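Local coordinates for protein proto-oncogene vav (Homo sapiens, PDB 6NEW) that probably acts as a guanine nucleotide exchange factor for Rac-type GTPases, through DH and PH domains followed by a C1 domain that binds two zinc ions, at residues 128-133 / 174-179; 310-315 / 331-336. All blocks are in the same frame, centred on the assembly; numbering follows the deposited sequence.

Contact 1 (128-133 / 174-179)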
ATOM      1  N   ARG A 128       1.593  -2.277  -9.974  1.00 52.54           N
ATOM      2  CA  ARG A 128       1.633  -3.639 -10.539  1.00 54.24           C
ATOM      3  C   ARG A 128       3.012  -4.306 -10.344  1.00 61.53           C
ATOM      4  O   ARG A 128       3.053  -5.514 -10.109  1.00 62.73           O
ATOM      5  CB  ARG A 128       1.250  -3.610 -12.035  1.00 55.41           C
ATOM      6  CG  ARG A 128       0.910  -4.978 -12.656  1.00 65.07           C
ATOM      7  CD  ARG A 128       0.703  -4.834 -14.157  1.00 73.29           C
ATOM      8  NE  ARG A 128       0.322  -6.081 -14.828  1.00 78.36           N
ATOM      9  CZ  ARG A 128       1.170  -7.021 -15.241  1.00 88.32           C
ATOM     10  NH1 ARG A 128       2.470  -6.904 -15.000  1.00 64.12           N
ATOM     11  NH2 ARG A 128       0.722  -8.103 -15.863  1.00 82.81           N
ATOM     12  N   TYR A 129       4.127  -3.519 -10.413  1.00 57.80           N
ATOM     13  CA  TYR A 129       5.494  -4.026 -10.250  1.00 58.09           C
ATOM     14  C   TYR A 129       5.823  -4.385  -8.822  1.00 66.15           C
ATOM     15  O   TYR A 129       6.166  -5.532  -8.553  1.00 66.20           O
ATOM     16  CB  TYR A 129       6.575  -3.033 -10.801  1.00 57.69           C
ATOM     17  CG  TYR A 129       7.981  -3.620 -10.846  1.00 55.81           C
ATOM     18  CD1 TYR A 129       8.398  -4.406 -11.919  1.00 58.56           C
ATOM     19  CD2 TYR A 129       8.871  -3.440  -9.789  1.00 55.00           C
ATOM     20  CE1 TYR A 129       9.657  -5.006 -11.934  1.00 59.43           C
ATOM     21  CE2 TYR A 129      10.133  -4.035  -9.794  1.00 56.82           C
ATOM     22  CZ  TYR A 129      10.522  -4.818 -10.869  1.00 61.91           C
ATOM     23  OH  TYR A 129      11.768  -5.394 -10.885  1.00 56.58           O
ATOM     24  N   CYS A 130       5.789  -3.384  -7.931  1.00 66.63           N
ATOM     25  CA  CYS A 130       6.194  -3.470  -6.533  1.00 68.56           C
ATOM     26  C   CYS A 130       5.362  -4.438  -5.716  1.00 74.17           C
ATOM     27  O   CYS A 130       5.868  -4.988  -4.727  1.00 73.85           O
ATOM     28  CB  CYS A 130       6.248  -2.083  -5.906  1.00 68.78           C
ATOM     29  SG  CYS A 130       7.464  -0.983  -6.684  1.00 74.16           S
ATOM     30  N   SER A 131       4.126  -4.694  -6.155  1.00 71.77           N
ATOM     31  CA  SER A 131       3.265  -5.660  -5.497  1.00 72.41           C
ATOM     32  C   SER A 131       3.845  -7.068  -5.715  1.00 81.36           C
ATOM     33  O   SER A 131       4.087  -7.794  -4.743  1.00 82.11           O
ATOM     34  CB  SER A 131       1.837  -5.560  -6.034  1.00 74.91           C
ATOM     35  OG  SER A 131       1.682  -5.952  -7.386  1.00 85.07           O
ATOM     36  N   GLN A 132       4.153  -7.401  -6.993  1.00 79.95           N
ATOM     37  CA  GLN A 132       4.673  -8.699  -7.437  1.00 81.03           C
ATOM     38  C   GLN A 132       6.222  -8.847  -7.420  1.00 86.89           C
ATOM     39  O   GLN A 132       6.719  -9.754  -8.078  1.00 88.30           O
ATOM     40  CB  GLN A 132       4.117  -9.030  -8.841  1.00 82.65           C
ATOM     41  CG  GLN A 132       2.616  -9.344  -8.844  1.00 90.99           C
ATOM     42  CD  GLN A 132       1.938  -9.291 -10.203  1.00101.92           C
ATOM     43  OE1 GLN A 132       2.348  -8.582 -11.125  1.00 94.77           O
ATOM     44  NE2 GLN A 132       0.829  -9.997 -10.329  1.00 94.35           N
ATOM     45  N   VAL A 133       6.973  -8.015  -6.648  1.00 83.11           N
ATOM     46  CA  VAL A 133       8.452  -8.077  -6.581  1.00 83.89           C
ATOM     47  C   VAL A 133       8.937  -9.387  -5.947  1.00 86.22           C
ATOM     48  O   VAL A 133       9.804 -10.044  -6.526  1.00 87.86           O
ATOM     49  CB  VAL A 133       9.106  -6.820  -5.935  1.00 87.51           C
ATOM     50  CG1 VAL A 133      10.558  -7.067  -5.513  1.00 88.91           C
ATOM     51  CG2 VAL A 133       9.043  -5.646  -6.888  1.00 87.21           C
ATOM     52  N   VAL A 174      16.131  -2.878  -8.178  1.00 64.94           N
ATOM     53  CA  VAL A 174      16.448  -1.522  -8.642  1.00 63.72           C
ATOM     54  C   VAL A 174      15.158  -0.716  -8.984  1.00 64.75           C
ATOM     55  O   VAL A 174      15.064   0.410  -8.483  1.00 63.76           O
ATOM     56  CB  VAL A 174      17.503  -1.510  -9.794  1.00 68.91           C
ATOM     57  CG1 VAL A 174      17.820  -0.087 -10.253  1.00 68.33           C
ATOM     58  CG2 VAL A 174      18.781  -2.237  -9.384  1.00 70.47           C
ATOM     59  N   PRO A 175      14.165  -1.229  -9.774  1.00 59.74           N
ATOM     60  CA  PRO A 175      12.979  -0.407 -10.093  1.00 58.74           C
ATOM     61  C   PRO A 175      12.149   0.084  -8.899  1.00 64.44           C
ATOM     62  O   PRO A 175      11.604   1.187  -8.977  1.00 63.10           O
ATOM     63  CB  PRO A 175      12.161  -1.307 -11.023  1.00 60.05           C
ATOM     64  CG  PRO A 175      13.141  -2.244 -11.599  1.00 65.30           C
ATOM     65  CD  PRO A 175      14.086  -2.526 -10.472  1.00 61.19           C
ATOM     66  N   MET A 176      12.060  -0.707  -7.799  1.00 63.17           N
ATOM     67  CA  MET A 176      11.326  -0.293  -6.597  1.00 62.69           C
ATOM     68  C   MET A 176      12.046   0.904  -5.980  1.00 64.83           C
ATOM     69  O   MET A 176      11.406   1.908  -5.666  1.00 64.19           O
ATOM     70  CB  MET A 176      11.173  -1.435  -5.558  1.00 66.06           C
ATOM     71  CG  MET A 176      10.208  -1.072  -4.400  1.00 69.97           C
ATOM     72  SD  MET A 176      10.386  -1.956  -2.816  1.00 75.79           S
ATOM     73  CE  MET A 176      11.872  -1.141  -2.151  1.00 73.97           C
ATOM     74  N   GLN A 177      13.381   0.809  -5.867  1.00 60.35           N
ATOM     75  CA  GLN A 177      14.224   1.856  -5.304  1.00 59.64           C
ATOM     76  C   GLN A 177      14.198   3.148  -6.110  1.00 59.25           C
ATOM     77  O   GLN A 177      14.190   4.212  -5.502  1.00 57.58           O
ATOM     78  CB  GLN A 177      15.650   1.355  -5.079  1.00 62.91           C
ATOM     79  CG  GLN A 177      15.721   0.395  -3.914  1.00 79.33           C
ATOM     80  CD  GLN A 177      17.044  -0.264  -3.813  1.00105.92           C
ATOM     81  OE1 GLN A 177      17.769   0.020  -2.889  1.00104.43           O
ATOM     82  NE2 GLN A 177      17.379  -1.150  -4.743  1.00 98.78           N
ATOM     83  N   ARG A 178      14.120   3.062  -7.455  1.00 53.45           N
ATOM     84  CA  ARG A 178      14.076   4.237  -8.327  1.00 51.57           C
ATOM     85  C   ARG A 178      12.816   5.086  -8.152  1.00 52.25           C
ATOM     86  O   ARG A 178      12.942   6.296  -7.925  1.00 51.72           O
ATOM     87  CB  ARG A 178      14.290   3.867  -9.808  1.00 47.80           C
ATOM     88  CG  ARG A 178      14.310   5.067 -10.760  1.00 50.75           C
ATOM     89  CD  ARG A 178      15.588   5.888 -10.635  1.00 50.60           C
ATOM     90  NE  ARG A 178      15.563   7.070 -11.498  1.00 48.62           N
ATOM     91  CZ  ARG A 178      16.287   8.160 -11.276  1.00 59.30           C
ATOM     92  NH1 ARG A 178      17.080   8.241 -10.220  1.00 46.79           N
ATOM     93  NH2 ARG A 178      16.203   9.190 -12.107  1.00 44.52           N
ATOM     94  N   VAL A 179      11.620   4.468  -8.251  1.00 46.25           N
ATOM     95  CA  VAL A 179      10.339   5.174  -8.126  1.00 44.58           C
ATOM     96  C   VAL A 179      10.197   5.858  -6.749  1.00 47.50           C
ATOM     97  O   VAL A 179       9.541   6.888  -6.654  1.00 46.00           O
ATOM     98  CB  VAL A 179       9.123   4.281  -8.504  1.00 48.27           C
ATOM     99  CG1 VAL A 179       8.848   3.193  -7.464  1.00 47.50           C
ATOM    100  CG2 VAL A 179       7.873   5.110  -8.796  1.00 47.06           C
TER
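The side chains of Tyr-129 and Pro-175 touch, the phenol crossing the proline ring obliquely, with CE2 3.6 Å from Pro-175 CB and the hydroxyl end beyond it, where OH stands 3.5 Å from Pro-175 CG. What brings the ring here is the first torsion: CG is anti to the backbone N (chi1 -171°), on a residue whose CB already heads toward helix 174-179. A second apolar contact lies one residue along, at the place where the two backbones come nearest, with the CA atoms of Cys-130 and Met-176 6.0 Å apart. Here the thiol does the touching: Cys-130 SG rests 3.6 Å from Met-176 CG and 3.9 Å from Met-176 CB, while the rest of the methionine bends at chi3 and leads away. Val-179, a turn further on, brings CG1 to the same sulfur, Cys-130 SG, at a looser 4.5 Å.

Both segments belong to the all-helical DH (RhoGEF) domain, and the contact joins the C-terminal end of helix 125-131 to the short helix 174-179 inside that bundle. Helix 196-235 closes over the sulfur side, with Val-216 against Cys-130 and Leu-212 against Val-179, whereas Tyr-55 of helix 37-71 packs on Pro-175.

Polar bonds do not cross between the two segments. The phenol oxygen is nonetheless satisfied, because it hydrogen-bonds to the carbonyl of Leu-172, just ahead of helix 174-179; the tyrosine therefore holds that helix by its ring and the lead-in by its hydroxyl. An alanine in place of this tyrosine would probably leave a gap beside Pro-175 and the carbonyl of Leu-172 without its phenol partner. Ser-131 turns OG back to Arg-128 O at 3.1 Å, well above the carbonyl plane.

Contact 2 (310-315 / 331-336)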
ATOM      1  N   ASN A 310      -7.118  -7.492  39.444  1.00 62.16           N
ATOM      2  CA  ASN A 310      -6.208  -7.860  38.351  1.00 59.83           C
ATOM      3  C   ASN A 310      -5.971  -9.372  38.276  1.00 63.11           C
ATOM      4  O   ASN A 310      -4.843  -9.833  38.111  1.00 64.12           O
ATOM      5  CB  ASN A 310      -4.908  -7.058  38.426  1.00 59.29           C
ATOM      6  CG  ASN A 310      -4.138  -6.947  37.135  1.00 85.62           C
ATOM      7  OD1 ASN A 310      -4.675  -6.600  36.073  1.00 78.26           O
ATOM      8  ND2 ASN A 310      -2.837  -7.162  37.218  1.00 78.20           N
ATOM      9  N   LYS A 311      -7.060 -10.135  38.450  1.00 58.27           N
ATOM     10  CA  LYS A 311      -7.075 -11.591  38.374  1.00 57.86           C
ATOM     11  C   LYS A 311      -7.243 -11.947  36.893  1.00 59.08           C
ATOM     12  O   LYS A 311      -7.961 -11.244  36.181  1.00 57.36           O
ATOM     13  CB  LYS A 311      -8.227 -12.178  39.227  1.00 60.58           C
ATOM     14  CG  LYS A 311      -8.144 -11.880  40.732  1.00 75.84           C
ATOM     15  CD  LYS A 311      -7.153 -12.783  41.484  1.00 90.19           C
ATOM     16  CE  LYS A 311      -6.835 -12.288  42.879  1.00 99.12           C
ATOM     17  NZ  LYS A 311      -5.710 -11.315  42.886  1.00103.93           N
ATOM     18  N   LYS A 312      -6.539 -12.988  36.412  1.00 54.70           N
ATOM     19  CA  LYS A 312      -6.596 -13.399  35.004  1.00 51.69           C
ATOM     20  C   LYS A 312      -8.010 -13.723  34.550  1.00 52.52           C
ATOM     21  O   LYS A 312      -8.774 -14.292  35.330  1.00 53.78           O
ATOM     22  CB  LYS A 312      -5.607 -14.532  34.706  1.00 55.17           C
ATOM     23  CG  LYS A 312      -4.246 -13.955  34.328  1.00 68.01           C
ATOM     24  CD  LYS A 312      -3.079 -14.907  34.445  1.00 74.21           C
ATOM     25  CE  LYS A 312      -1.773 -14.149  34.606  1.00 77.91           C
ATOM     26  NZ  LYS A 312      -1.299 -13.527  33.336  1.00 77.25           N
ATOM     27  N   TRP A 313      -8.388 -13.246  33.338  1.00 45.60           N
ATOM     28  CA  TRP A 313      -9.706 -13.404  32.698  1.00 43.37           C
ATOM     29  C   TRP A 313     -10.818 -12.482  33.274  1.00 46.01           C
ATOM     30  O   TRP A 313     -11.998 -12.678  32.962  1.00 44.76           O
ATOM     31  CB  TRP A 313     -10.174 -14.878  32.687  1.00 42.69           C
ATOM     32  CG  TRP A 313      -9.417 -15.767  31.750  1.00 43.88           C
ATOM     33  CD1 TRP A 313      -8.623 -16.827  32.083  1.00 48.41           C
ATOM     34  CD2 TRP A 313      -9.414 -15.695  30.320  1.00 42.31           C
ATOM     35  NE1 TRP A 313      -8.125 -17.421  30.948  1.00 47.70           N
ATOM     36  CE2 TRP A 313      -8.594 -16.746  29.850  1.00 47.33           C
ATOM     37  CE3 TRP A 313     -10.033 -14.846  29.384  1.00 41.69           C
ATOM     38  CZ2 TRP A 313      -8.386 -16.977  28.486  1.00 45.27           C
ATOM     39  CZ3 TRP A 313      -9.815 -15.067  28.036  1.00 42.31           C
ATOM     40  CH2 TRP A 313      -8.994 -16.117  27.598  1.00 43.74           C
ATOM     41  N   SER A 314     -10.452 -11.489  34.102  1.00 41.93           N
ATOM     42  CA  SER A 314     -11.413 -10.568  34.718  1.00 40.54           C
ATOM     43  C   SER A 314     -11.498  -9.227  33.962  1.00 41.84           C
ATOM     44  O   SER A 314     -12.358  -8.397  34.267  1.00 41.31           O
ATOM     45  CB  SER A 314     -11.050 -10.318  36.180  1.00 43.98           C
ATOM     46  OG  SER A 314      -9.907  -9.483  36.290  1.00 47.58           O
ATOM     47  N   HIS A 315     -10.614  -9.024  32.989  1.00 35.85           N
ATOM     48  CA  HIS A 315     -10.548  -7.792  32.229  1.00 35.02           C
ATOM     49  C   HIS A 315     -11.596  -7.746  31.124  1.00 39.00           C
ATOM     50  O   HIS A 315     -11.506  -8.476  30.134  1.00 38.09           O
ATOM     51  CB  HIS A 315      -9.129  -7.578  31.722  1.00 36.00           C
ATOM     52  CG  HIS A 315      -8.116  -7.764  32.800  1.00 41.04           C
ATOM     53  ND1 HIS A 315      -7.506  -8.990  33.011  1.00 43.58           N
ATOM     54  CD2 HIS A 315      -7.697  -6.894  33.745  1.00 43.93           C
ATOM     55  CE1 HIS A 315      -6.698  -8.812  34.040  1.00 44.89           C
ATOM     56  NE2 HIS A 315      -6.789  -7.571  34.524  1.00 45.74           N
ATOM     57  N   PHE A 331     -14.207 -10.798  27.754  1.00 25.70           N
ATOM     58  CA  PHE A 331     -13.177 -10.999  28.782  1.00 26.47           C
ATOM     59  C   PHE A 331     -11.853 -11.424  28.175  1.00 30.80           C
ATOM     60  O   PHE A 331     -11.799 -12.390  27.409  1.00 28.82           O
ATOM     61  CB  PHE A 331     -13.620 -12.013  29.850  1.00 28.07           C
ATOM     62  CG  PHE A 331     -14.868 -11.648  30.611  1.00 28.69           C
ATOM     63  CD1 PHE A 331     -16.128 -11.991  30.121  1.00 29.44           C
ATOM     64  CD2 PHE A 331     -14.784 -11.027  31.857  1.00 31.31           C
ATOM     65  CE1 PHE A 331     -17.281 -11.665  30.834  1.00 30.51           C
ATOM     66  CE2 PHE A 331     -15.936 -10.705  32.575  1.00 33.39           C
ATOM     67  CZ  PHE A 331     -17.177 -11.012  32.055  1.00 30.59           C
ATOM     68  N   PHE A 332     -10.798 -10.701  28.539  1.00 27.83           N
ATOM     69  CA  PHE A 332      -9.432 -10.947  28.093  1.00 28.10           C
ATOM     70  C   PHE A 332      -8.586 -11.443  29.281  1.00 33.63           C
ATOM     71  O   PHE A 332      -8.915 -11.128  30.436  1.00 33.93           O
ATOM     72  CB  PHE A 332      -8.849  -9.691  27.408  1.00 28.82           C
ATOM     73  CG  PHE A 332      -9.712  -9.353  26.217  1.00 28.63           C
ATOM     74  CD1 PHE A 332      -9.571 -10.045  25.020  1.00 30.09           C
ATOM     75  CD2 PHE A 332     -10.760  -8.436  26.331  1.00 28.93           C
ATOM     76  CE1 PHE A 332     -10.433  -9.804  23.958  1.00 29.20           C
ATOM     77  CE2 PHE A 332     -11.634  -8.225  25.280  1.00 30.00           C
ATOM     78  CZ  PHE A 332     -11.448  -8.883  24.086  1.00 27.55           C
ATOM     79  N   LYS A 333      -7.554 -12.267  29.000  1.00 31.48           N
ATOM     80  CA  LYS A 333      -6.710 -12.847  30.044  1.00 34.56           C
ATOM     81  C   LYS A 333      -5.960 -11.784  30.838  1.00 41.21           C
ATOM     82  O   LYS A 333      -5.932 -11.876  32.061  1.00 42.87           O
ATOM     83  CB  LYS A 333      -5.773 -13.939  29.504  1.00 37.86           C
ATOM     84  CG  LYS A 333      -5.526 -15.039  30.528  1.00 54.76           C
ATOM     85  CD  LYS A 333      -4.507 -16.058  30.072  1.00 69.20           C
ATOM     86  CE  LYS A 333      -4.549 -17.260  30.987  1.00 85.91           C
ATOM     87  NZ  LYS A 333      -3.231 -17.942  31.075  1.00 97.20           N
ATOM     88  N   THR A 334      -5.444 -10.743  30.166  1.00 38.45           N
ATOM     89  CA  THR A 334      -4.714  -9.643  30.804  1.00 39.60           C
ATOM     90  C   THR A 334      -5.354  -8.276  30.554  1.00 45.07           C
ATOM     91  O   THR A 334      -6.247  -8.144  29.711  1.00 42.50           O
ATOM     92  CB  THR A 334      -3.249  -9.606  30.341  1.00 46.75           C
ATOM     93  OG1 THR A 334      -3.182  -9.267  28.955  1.00 46.45           O
ATOM     94  CG2 THR A 334      -2.502 -10.901  30.627  1.00 48.73           C
ATOM     95  N   ARG A 335      -4.855  -7.254  31.285  1.00 44.69           N
ATOM     96  CA  ARG A 335      -5.267  -5.856  31.199  1.00 44.24           C
ATOM     97  C   ARG A 335      -4.735  -5.266  29.886  1.00 47.14           C
ATOM     98  O   ARG A 335      -5.433  -4.476  29.257  1.00 46.23           O
ATOM     99  CB  ARG A 335      -4.722  -5.074  32.419  1.00 49.13           C
ATOM    100  CG  ARG A 335      -4.909  -3.558  32.402  1.00 66.72           C
ATOM    101  CD  ARG A 335      -6.240  -3.124  32.981  1.00 83.57           C
ATOM    102  NE  ARG A 335      -6.358  -1.665  32.990  1.00 94.08           N
ATOM    103  CZ  ARG A 335      -5.971  -0.874  33.989  1.00106.42           C
ATOM    104  NH1 ARG A 335      -5.436  -1.393  35.091  1.00100.08           N
ATOM    105  NH2 ARG A 335      -6.116   0.442  33.896  1.00 81.63           N
ATOM    106  N   GLU A 336      -3.503  -5.660  29.480  1.00 43.94           N
ATOM    107  CA  GLU A 336      -2.827  -5.201  28.261  1.00 42.64           C
ATOM    108  C   GLU A 336      -3.616  -5.639  27.030  1.00 43.91           C
ATOM    109  O   GLU A 336      -3.828  -4.830  26.126  1.00 42.47           O
ATOM    110  CB  GLU A 336      -1.380  -5.732  28.173  1.00 45.80           C
ATOM    111  CG  GLU A 336      -0.460  -5.270  29.290  1.00 62.65           C
ATOM    112  CD  GLU A 336      -0.503  -6.131  30.541  1.00 95.87           C
ATOM    113  OE1 GLU A 336      -0.001  -7.278  30.494  1.00103.20           O
ATOM    114  OE2 GLU A 336      -1.039  -5.657  31.571  1.00 89.04           O
TER
HETATM  115  O   HOH W   1      -3.096  -7.906  34.000  1.00 45.67           O
HETATM  116  O   HOH W   2      -4.256  -3.697  36.336  1.00 60.00           O
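Lys-333 O is gripped from the other segment by two N-H groups. Trp-313 N gives the straighter bond, 3.1 Å to Lys-333 O and 166° at the hydrogen, while His-315 ND1 adds a weak one at 3.4 Å to the same oxygen. Lys-312 CA also lends it a CA-H...O contact. The type II turn from Lys-311 to Ser-314 presents the tryptophan N-H, and Lys-311 O within it receives both the backbone N and the hydroxyl of Ser-314.

The imidazole is held on several sides. Over one face lie the carbonyl carbon of Thr-334 and, above the ring centre, Arg-335 N; Ser-314 OG sits over the opposite face. His-315 NE2 donates to Asn-310 OD1 at 2.8 Å, a bond that, with the weak one at ND1, would help set the rotation of the ring. That amide oxygen also accepts from two waters: one leads on, weakly, to Arg-335 N, and a second, itself weakly bound to OD1, leads to Arg-335 NH1.

From the turn itself, the Trp-313 indole lies across the Lys-333 chain. Its five-membered ring takes a CH-pi contact from Lys-333 CG, 3.6 Å from the centroid and 16° off the normal, and its edge meets Phe-331 O, 3.4 Å from Trp-313 CZ3. The lysine chain runs on extended past CG, taking Lys-333 CE to 3.6 Å from Trp-313 NE1.

In the PH domain fold, the antiparallel hydrogen-bonded pair His-315 and Phe-332 joins the start of strand 315-321 to the end of strand 327-332 through a bond of 2.8 Å from Phe-332 N to His-315 O. Thr-334 then N-caps helix 335-352, whose Trp-341 stacks on Phe-332, while strand 249-258 pairs along the other edge of strand 327-332, its Lys-256 bonded to the Phe-331 backbone.

The two contacts belong to different domains, contact 1 to the DH bundle and contact 2 to the PH domain, with centres 44 Å apart and nearest atoms about 32 Å apart, so no element is held by both. Contact 1 is a small, mostly buried helix-to-helix junction made by apolar groups, with the tyrosine hydroxyl bonded outside the pair. Contact 2 buries more than twice the surface yet is only partly buried: it joins a turn to a strand end and a helix start, where backbone bonds, a histidine and waters do much of the work and lysine chains lie at the exposed margin.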